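UL37 (Suid herpesvirus 1, PDB 4K70) is an inner tegument protein, present here as its N-terminal half, that probably helps control trafficking of the virus particle in infected cells and can bind metal ions. Local coordinates at residues L28-A33 with A66-N71; C131-E136 with R161-P166; A309-D314 with E354-D359. All blocks are in the same frame, centred on the assembly; numbering follows the deposited sequence.

How the contacts relate
The three contacts follow one another along an all-alpha, elongated chain, each closing before the next begins. Contacts 1 and 2 belong to the same UL37 family region and have centres about 27 Å apart, nearest atoms about 16 Å apart. Contact 3 lies across the centre of the chain from both, its centre about 61 Å from that of contact 1 and about 44 Å from that of contact 2. Contact 1 is buried and away from the known metal sites; the F134 side chain of contact 2 is about 9 Å from a bound sodium ion; contact 3 carries aspartates (D312, D314, D359) that bind calcium in another structure of this protein, although none is bound there here.

Contact 1: L28-A33 with A66-N71; sequences LEFFMA and AVLAEN
Apolar contact between two phenylalanines, F30 and F31, and the aliphatic V67 and L68 joins the C-terminal part of helix 20-32 to the first half of helix 63-78. The F30 ring meets CD1 of L68 with its CD2 and CE2 atoms: F30 CD2 lies 3.5 Å from L68 CD1, and the two side chains cross at about a right angle. F30 has CG anti to its backbone nitrogen (chi1 174°), which carries the ring over toward helix 63-78. F31 takes a different staggered position, with CG anti to the carbonyl carbon, and touches with the far end of its ring. F31 CZ meets V67 CG1 at 3.8 Å and approaches L68 CB at 4.2 Å. The long, flat side chains suit this place because the local helix axes are still 11.1 Å apart at closest approach, with directions 49° apart; the rings span that distance while the branched aliphatic groups fill in against them.

The F31 ring also meets backbone: L68 N lies 3.9 Å from F31 CZ, at the ring edge and near its plane, a van der Waals approach. Within segment 66-71, the amide of N71 turns back on its own helix: N71 ND2 donates to V67 O at 2.9 Å, with an N-H...O angle of 161°. The same oxygen accepts from N71 N, so two donors grip it, and a polar side chain is accommodated in a buried position.

Charged groups gather round the contact: R79 makes a cation-pi contact with F30, and buried E70 forms salt bridges with R113 and R457. Helix 4-12 packs L8 against both F30 and L68, helix 39-60 brings A53 to L68, and helix 438-458 sets A454 against V67, placing the contact within a bundle of helices.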
loop_
_atom_site.group_PDB
_atom_site.type_symbol
_atom_site.label_atom_id
_atom_site.label_comp_id
_atom_site.label_asym_id
_atom_site.label_seq_id
_atom_site.Cartn_x
_atom_site.Cartn_y
_atom_site.Cartn_z
ATOM N N LEU A 28 -32.692 15.598 1.105
ATOM C CA LEU A 28 -31.729 15.995 2.126
ATOM C C LEU A 28 -31.194 14.776 2.871
ATOM O O LEU A 28 -30.039 14.762 3.299
ATOM C CB LEU A 28 -32.354 16.991 3.108
ATOM C CG LEU A 28 -32.689 18.383 2.564
ATOM C CD1 LEU A 28 -33.472 19.184 3.596
ATOM C CD2 LEU A 28 -31.434 19.135 2.132
ATOM N N GLU A 29 -32.029 13.752 3.015
ATOM C CA GLU A 29 -31.604 12.522 3.681
ATOM C C GLU A 29 -30.587 11.763 2.836
ATOM O O GLU A 29 -29.610 11.217 3.360
ATOM C CB GLU A 29 -32.806 11.631 3.996
ATOM C CG GLU A 29 -33.663 12.158 5.132
ATOM C CD GLU A 29 -35.098 11.675 5.058
ATOM O OE1 GLU A 29 -35.338 10.603 4.458
ATOM O OE2 GLU A 29 -35.984 12.378 5.595
ATOM N N PHE A 30 -30.818 11.735 1.527
ATOM C CA PHE A 30 -29.873 11.110 0.617
ATOM C C PHE A 30 -28.542 11.848 0.688
ATOM O O PHE A 30 -27.480 11.224 0.727
ATOM C CB PHE A 30 -30.418 11.102 -0.805
ATOM C CG PHE A 30 -29.444 10.592 -1.824
ATOM C CD1 PHE A 30 -29.163 9.239 -1.920
ATOM C CD2 PHE A 30 -28.814 11.467 -2.692
ATOM C CE1 PHE A 30 -28.263 8.767 -2.866
ATOM C CE2 PHE A 30 -27.915 11.004 -3.637
ATOM C CZ PHE A 30 -27.640 9.650 -3.726
ATOM N N PHE A 31 -28.611 13.177 0.732
ATOM C CA PHE A 31 -27.418 14.007 0.841
ATOM C C PHE A 31 -26.535 13.600 2.025
ATOM O O PHE A 31 -25.320 13.789 1.993
ATOM C CB PHE A 31 -27.796 15.492 0.940
ATOM C CG PHE A 31 -28.250 16.098 -0.363
ATOM C CD1 PHE A 31 -28.014 15.451 -1.564
ATOM C CD2 PHE A 31 -28.905 17.323 -0.385
ATOM C CE1 PHE A 31 -28.427 16.013 -2.774
ATOM C CE2 PHE A 31 -29.322 17.893 -1.588
ATOM C CZ PHE A 31 -29.082 17.238 -2.782
ATOM N N MET A 32 -27.140 13.026 3.062
ATOM C CA MET A 32 -26.392 12.658 4.262
ATOM C C MET A 32 -26.340 11.149 4.553
ATOM O O MET A 32 -25.796 10.724 5.573
ATOM C CB MET A 32 -26.934 13.416 5.473
ATOM C CG MET A 32 -26.627 14.905 5.438
ATOM S SD MET A 32 -27.247 15.776 6.884
ATOM C CE MET A 32 -29.004 15.769 6.539
ATOM N N ALA A 33 -26.885 10.350 3.645
ATOM C CA ALA A 33 -26.943 8.903 3.836
ATOM C C ALA A 33 -25.565 8.255 3.965
ATOM O O ALA A 33 -24.550 8.815 3.549
ATOM C CB ALA A 33 -27.739 8.249 2.716
ATOM N N ALA A 66 -32.686 20.221 -7.852
ATOM C CA ALA A 66 -31.811 20.618 -8.943
ATOM C C ALA A 66 -30.433 20.007 -8.722
ATOM O O ALA A 66 -29.862 19.382 -9.622
ATOM C CB ALA A 66 -31.713 22.131 -9.010
ATOM N N VAL A 67 -29.916 20.203 -7.514
ATOM C CA VAL A 67 -28.610 19.685 -7.106
ATOM C C VAL A 67 -28.544 18.164 -7.204
ATOM O O VAL A 67 -27.593 17.601 -7.768
ATOM C CB VAL A 67 -28.273 20.116 -5.664
ATOM C CG1 VAL A 67 -27.057 19.352 -5.131
ATOM C CG2 VAL A 67 -28.037 21.619 -5.606
ATOM N N LEU A 68 -29.562 17.505 -6.661
ATOM C CA LEU A 68 -29.638 16.053 -6.730
ATOM C C LEU A 68 -29.531 15.581 -8.179
ATOM O O LEU A 68 -28.627 14.818 -8.522
ATOM C CB LEU A 68 -30.934 15.544 -6.097
ATOM C CG LEU A 68 -31.225 14.041 -6.194
ATOM C CD1 LEU A 68 -30.216 13.232 -5.374
ATOM C CD2 LEU A 68 -32.644 13.745 -5.742
ATOM N N ALA A 69 -30.445 16.042 -9.029
ATOM C CA ALA A 69 -30.507 15.573 -10.410
ATOM C C ALA A 69 -29.220 15.838 -11.171
ATOM O O ALA A 69 -28.708 14.959 -11.872
ATOM C CB ALA A 69 -31.672 16.213 -11.130
ATOM N N GLU A 70 -28.710 17.062 -11.048
ATOM C CA GLU A 70 -27.502 17.458 -11.763
ATOM C C GLU A 70 -26.215 16.770 -11.259
ATOM O O GLU A 70 -25.279 16.548 -12.041
ATOM C CB GLU A 70 -27.347 18.984 -11.739
ATOM C CG GLU A 70 -28.270 19.704 -12.731
ATOM C CD GLU A 70 -28.003 21.211 -12.827
ATOM O OE1 GLU A 70 -27.641 21.831 -11.807
ATOM O OE2 GLU A 70 -28.166 21.769 -13.936
ATOM N N ASN A 71 -26.171 16.433 -9.969
ATOM C CA ASN A 71 -24.976 15.803 -9.387
ATOM C C ASN A 71 -25.141 14.351 -8.913
ATOM O O ASN A 71 -24.279 13.807 -8.202
ATOM C CB ASN A 71 -24.445 16.665 -8.248
ATOM C CG ASN A 71 -24.156 18.081 -8.688
ATOM O OD1 ASN A 71 -23.063 18.387 -9.170
ATOM N ND2 ASN A 71 -25.145 18.957 -8.538
#

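Contact 2: C131-E136 with R161-P166; sequences CAAFDE and RALVQP
A133 points its methyl group toward segment 161-166 and meets A162 and L163. Its CB lies 3.5 Å from L163 CD2 and 4.0 Å from A162 CB, and the small size of both alanines lets the backbones come close, with 6.2 Å between A133 CA and A162 CA. One residue on, F134 receives the same leucine branch at its backbone and CB: L163 CD2 is 3.5 Å from F134 N and 4.3 Å from F134 CB. L163 has CG anti to its carbonyl carbon (chi1 -58°); CD1 runs on anti to CA, while CD2 turns back beside CA and is the methyl that meets A133 and F134.

The arrangement is a short 3-10 turn, residues 161-163, laid against helix 120-137 in the loop that leads to helix 175-188. Q165 braces the turn from within, its NE2 donating to A162 O at 2.9 Å on a lone pair in the carbonyl plane. W130, just before segment 131-136, ties it to the helix by donating from NE1 to L163 O.

The F134 ring itself heads elsewhere, stacking with W84 and packing on Y183 and V184 of helix 175-188, a buried place suited to a large aromatic. It lies about 7 Å from the side chain of H82, a calcium ligand in another structure of this protein. Next along the helix, D135 turns away, its OD2 hydrogen-bonded to T88 OG1.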
loop_
_atom_site.group_PDB
_atom_site.type_symbol
_atom_site.label_atom_id
_atom_site.label_comp_id
_atom_site.label_asym_id
_atom_site.label_seq_id
_atom_site.Cartn_x
_atom_site.Cartn_y
_atom_site.Cartn_z
ATOM N N CYS A 131 -9.962 4.924 -14.488
ATOM C CA CYS A 131 -9.865 3.478 -14.753
ATOM C C CYS A 131 -8.740 3.140 -15.731
ATOM O O CYS A 131 -8.082 2.120 -15.582
ATOM C CB CYS A 131 -11.198 2.891 -15.272
ATOM S SG CYS A 131 -12.521 2.872 -14.031
ATOM N N ALA A 132 -8.518 3.989 -16.731
ATOM C CA ALA A 132 -7.422 3.756 -17.663
ATOM C C ALA A 132 -6.090 3.835 -16.920
ATOM O O ALA A 132 -5.182 3.033 -17.164
ATOM C CB ALA A 132 -7.460 4.767 -18.810
ATOM N N ALA A 133 -5.982 4.796 -16.005
ATOM C CA ALA A 133 -4.787 4.928 -15.182
ATOM C C ALA A 133 -4.635 3.719 -14.260
ATOM O O ALA A 133 -3.523 3.226 -14.032
ATOM C CB ALA A 133 -4.850 6.212 -14.358
ATOM N N PHE A 134 -5.752 3.263 -13.708
ATOM C CA PHE A 134 -5.728 2.104 -12.821
ATOM C C PHE A 134 -5.127 0.935 -13.588
ATOM O O PHE A 134 -4.166 0.324 -13.132
ATOM C CB PHE A 134 -7.133 1.779 -12.318
ATOM C CG PHE A 134 -7.225 0.513 -11.512
ATOM C CD1 PHE A 134 -7.468 -0.700 -12.134
ATOM C CD2 PHE A 134 -7.078 0.541 -10.128
ATOM C CE1 PHE A 134 -7.558 -1.872 -11.389
ATOM C CE2 PHE A 134 -7.166 -0.616 -9.377
ATOM C CZ PHE A 134 -7.409 -1.826 -10.008
ATOM N N ASP A 135 -5.675 0.656 -14.766
ATOM C CA ASP A 135 -5.181 -0.442 -15.591
ATOM C C ASP A 135 -3.697 -0.303 -15.914
ATOM O O ASP A 135 -2.953 -1.277 -15.863
ATOM C CB ASP A 135 -6.000 -0.583 -16.882
ATOM C CG ASP A 135 -7.361 -1.234 -16.649
ATOM O OD1 ASP A 135 -7.498 -2.028 -15.690
ATOM O OD2 ASP A 135 -8.293 -0.949 -17.426
ATOM N N GLU A 136 -3.260 0.906 -16.244
ATOM C CA GLU A 136 -1.844 1.124 -16.508
ATOM C C GLU A 136 -0.987 0.830 -15.274
ATOM O O GLU A 136 0.085 0.242 -15.389
ATOM C CB GLU A 136 -1.595 2.552 -17.006
ATOM C CG GLU A 136 -0.341 2.691 -17.865
ATOM C CD GLU A 136 -0.261 4.042 -18.558
ATOM O OE1 GLU A 136 -1.331 4.590 -18.904
ATOM O OE2 GLU A 136 0.867 4.557 -18.747
ATOM N N ARG A 161 0.678 7.164 -8.486
ATOM C CA ARG A 161 0.816 8.586 -8.819
ATOM C C ARG A 161 -0.300 9.143 -9.708
ATOM O O ARG A 161 -0.889 10.169 -9.383
ATOM C CB ARG A 161 2.175 8.818 -9.494
ATOM C CG ARG A 161 2.721 10.217 -9.388
ATOM C CD ARG A 161 4.226 10.236 -9.699
ATOM N NE ARG A 161 4.545 9.487 -10.914
ATOM C CZ ARG A 161 4.685 10.037 -12.119
ATOM N NH1 ARG A 161 4.542 11.347 -12.279
ATOM N NH2 ARG A 161 4.975 9.278 -13.167
ATOM N N ALA A 162 -0.579 8.484 -10.831
ATOM C CA ALA A 162 -1.608 8.974 -11.757
ATOM C C ALA A 162 -3.010 8.986 -11.141
ATOM O O ALA A 162 -3.873 9.757 -11.553
ATOM C CB ALA A 162 -1.606 8.168 -13.068
ATOM N N LEU A 163 -3.214 8.152 -10.132
ATOM C CA LEU A 163 -4.536 7.921 -9.559
ATOM C C LEU A 163 -4.957 8.983 -8.557
ATOM O O LEU A 163 -6.144 9.086 -8.247
ATOM C CB LEU A 163 -4.566 6.528 -8.875
ATOM C CG LEU A 163 -4.238 5.344 -9.785
ATOM C CD1 LEU A 163 -4.266 3.986 -9.019
ATOM C CD2 LEU A 163 -5.190 5.311 -10.951
ATOM N N VAL A 164 -3.996 9.746 -8.028
ATOM C CA VAL A 164 -4.294 10.782 -7.032
ATOM C C VAL A 164 -3.814 12.185 -7.474
ATOM O O VAL A 164 -3.613 13.076 -6.647
ATOM C CB VAL A 164 -3.757 10.427 -5.630
ATOM C CG1 VAL A 164 -4.329 9.044 -5.151
ATOM C CG2 VAL A 164 -2.234 10.402 -5.605
ATOM N N GLN A 165 -3.618 12.364 -8.775
ATOM C CA GLN A 165 -3.285 13.682 -9.322
ATOM C C GLN A 165 -4.476 14.632 -9.197
ATOM O O GLN A 165 -5.615 14.188 -9.093
ATOM C CB GLN A 165 -2.852 13.576 -10.784
ATOM C CG GLN A 165 -3.941 13.033 -11.729
ATOM C CD GLN A 165 -3.427 12.906 -13.145
ATOM O OE1 GLN A 165 -3.233 13.906 -13.835
ATOM N NE2 GLN A 165 -3.174 11.677 -13.578
ATOM N N PRO A 166 -4.211 15.951 -9.221
ATOM C CA PRO A 166 -5.245 16.961 -8.961
ATOM C C PRO A 166 -6.458 16.874 -9.898
ATOM O O PRO A 166 -7.566 17.164 -9.464
ATOM C CB PRO A 166 -4.500 18.290 -9.167
ATOM C CG PRO A 166 -3.060 17.955 -8.811
ATOM C CD PRO A 166 -2.870 16.546 -9.355
#

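Contact 3: A309-D314 with E354-D359; sequences AAADLD and ERAVLD
L313 reaches across to helix 347-358 with one methyl branch, which settles beside the backbone of A356 and V357. L313 CD1 lies 3.6 Å from A356 O and 4.0 Å from both V357 CA and V357 CG2, so the leucine rests partly on main chain and partly on the valine. Its CG stands anti to the carbonyl carbon (chi1 -65°), with CD1 anti to CA (chi2 174°), which extends that branch toward the helix. Beside it, two alanines meet methyl to methyl, A311 CB to A356 CB at 4.1 Å. Their short side chains allow the closest backbone approach between the segments, 5.8 Å from A311 CA to A356 CA, while the longer leucine spans more distance.

What separates A311 from L313 is an inverse gamma turn centred on D312, following helix 307-311. A weak bond from L313 N to A311 O, 2.9 Å long, spans it. D312 points away from segment 354-359 and L313 toward it, so the carboxylate faces its polar partners and the leucine the helix. D312 is held by hydrogen bonds to both carboxylate oxygens: OD1 with H315 ND1, OD2 with T290 OG1.

Farther out, L353 of helix 347-358 packs on A310 and A311, and V371 of helix 366-385 lies against V357. D314 forms a salt bridge with R360, on which the L313 side chain also rests, and R355 pairs with D351. D312 and D314 bind one calcium ion in another structure of this protein and D359 a different one, as suits acidic side chains on the flanks of the contact.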
loop_
_atom_site.group_PDB
_atom_site.type_symbol
_atom_site.label_atom_id
_atom_site.label_comp_id
_atom_site.label_asym_id
_atom_site.label_seq_id
_atom_site.Cartn_x
_atom_site.Cartn_y
_atom_site.Cartn_z
ATOM N N ALA A 309 26.326 -15.293 11.189
ATOM C CA ALA A 309 27.485 -14.595 11.741
ATOM C C ALA A 309 27.067 -13.328 12.481
ATOM O O ALA A 309 27.544 -13.044 13.578
ATOM C CB ALA A 309 28.480 -14.251 10.637
ATOM N N ALA A 310 26.180 -12.563 11.863
ATOM C CA ALA A 310 25.750 -11.291 12.420
ATOM C C ALA A 310 25.021 -11.509 13.738
ATOM O O ALA A 310 25.093 -10.671 14.635
ATOM C CB ALA A 310 24.866 -10.546 11.420
ATOM N N ALA A 311 24.347 -12.649 13.858
ATOM C CA ALA A 311 23.628 -12.995 15.083
ATOM C C ALA A 311 24.513 -13.643 16.177
ATOM O O ALA A 311 24.099 -13.751 17.317
ATOM C CB ALA A 311 22.425 -13.904 14.762
ATOM N N ASP A 312 25.725 -14.059 15.832
ATOM C CA ASP A 312 26.591 -14.725 16.794
ATOM C C ASP A 312 27.390 -13.690 17.588
ATOM O O ASP A 312 28.601 -13.572 17.428
ATOM C CB ASP A 312 27.541 -15.676 16.078
ATOM C CG ASP A 312 28.144 -16.713 17.021
ATOM O OD1 ASP A 312 27.900 -16.626 18.242
ATOM O OD2 ASP A 312 28.871 -17.604 16.545
ATOM N N LEU A 313 26.700 -12.963 18.456
ATOM C CA LEU A 313 27.225 -11.733 19.031
ATOM C C LEU A 313 28.361 -11.966 20.023
ATOM O O LEU A 313 29.144 -11.049 20.325
ATOM C CB LEU A 313 26.093 -10.948 19.688
ATOM C CG LEU A 313 25.022 -10.448 18.707
ATOM C CD1 LEU A 313 23.874 -9.806 19.454
ATOM C CD2 LEU A 313 25.630 -9.468 17.732
ATOM N N ASP A 314 28.456 -13.187 20.535
ATOM C CA ASP A 314 29.531 -13.499 21.470
ATOM C C ASP A 314 30.867 -13.573 20.762
ATOM O O ASP A 314 31.906 -13.367 21.370
ATOM C CB ASP A 314 29.246 -14.814 22.205
ATOM C CG ASP A 314 28.138 -14.674 23.217
ATOM O OD1 ASP A 314 28.057 -13.597 23.845
ATOM O OD2 ASP A 314 27.345 -15.627 23.383
ATOM N N GLU A 354 16.889 -8.570 15.248
ATOM C CA GLU A 354 16.143 -7.938 16.336
ATOM C C GLU A 354 16.106 -8.840 17.571
ATOM O O GLU A 354 16.504 -8.437 18.668
ATOM C CB GLU A 354 14.717 -7.622 15.886
ATOM C CG GLU A 354 13.819 -7.079 16.982
ATOM C CD GLU A 354 12.448 -6.648 16.473
ATOM O OE1 GLU A 354 12.329 -6.259 15.282
ATOM O OE2 GLU A 354 11.483 -6.687 17.270
ATOM N N ARG A 355 15.625 -10.064 17.388
ATOM C CA ARG A 355 15.626 -11.060 18.465
ATOM C C ARG A 355 17.011 -11.225 19.111
ATOM O O ARG A 355 17.152 -11.155 20.331
ATOM C CB ARG A 355 15.120 -12.390 17.906
ATOM C CG ARG A 355 14.683 -13.407 18.948
ATOM C CD ARG A 355 13.433 -14.158 18.463
ATOM N NE ARG A 355 13.463 -14.448 17.025
ATOM C CZ ARG A 355 12.516 -14.098 16.153
ATOM N NH1 ARG A 355 11.424 -13.440 16.544
ATOM N NH2 ARG A 355 12.657 -14.414 14.873
ATOM N N ALA A 356 18.036 -11.412 18.289
ATOM C CA ALA A 356 19.379 -11.673 18.794
ATOM C C ALA A 356 19.938 -10.509 19.611
ATOM O O ALA A 356 20.555 -10.708 20.658
ATOM C CB ALA A 356 20.313 -11.992 17.644
ATOM N N VAL A 357 19.750 -9.285 19.124
ATOM C CA VAL A 357 20.285 -8.131 19.824
ATOM C C VAL A 357 19.454 -7.797 21.056
ATOM O O VAL A 357 20.007 -7.539 22.120
ATOM C CB VAL A 357 20.352 -6.882 18.905
ATOM C CG1 VAL A 357 20.639 -5.648 19.732
ATOM C CG2 VAL A 357 21.407 -7.073 17.837
ATOM N N LEU A 358 18.125 -7.794 20.920
ATOM C CA LEU A 358 17.283 -7.400 22.050
ATOM C C LEU A 358 17.382 -8.413 23.202
ATOM O O LEU A 358 17.156 -8.076 24.365
ATOM C CB LEU A 358 15.824 -7.201 21.629
ATOM C CG LEU A 358 15.560 -5.951 20.782
ATOM C CD1 LEU A 358 14.059 -5.791 20.477
ATOM C CD2 LEU A 358 16.119 -4.727 21.468
ATOM N N ASP A 359 17.733 -9.650 22.875
ATOM C CA ASP A 359 17.924 -10.652 23.914
ATOM C C ASP A 359 19.133 -10.317 24.797
ATOM O O ASP A 359 19.352 -10.961 25.809
ATOM C CB ASP A 359 18.057 -12.060 23.321
ATOM C CG ASP A 359 16.697 -12.713 23.029
ATOM O OD1 ASP A 359 15.659 -12.228 23.547
ATOM O OD2 ASP A 359 16.672 -13.725 22.286
#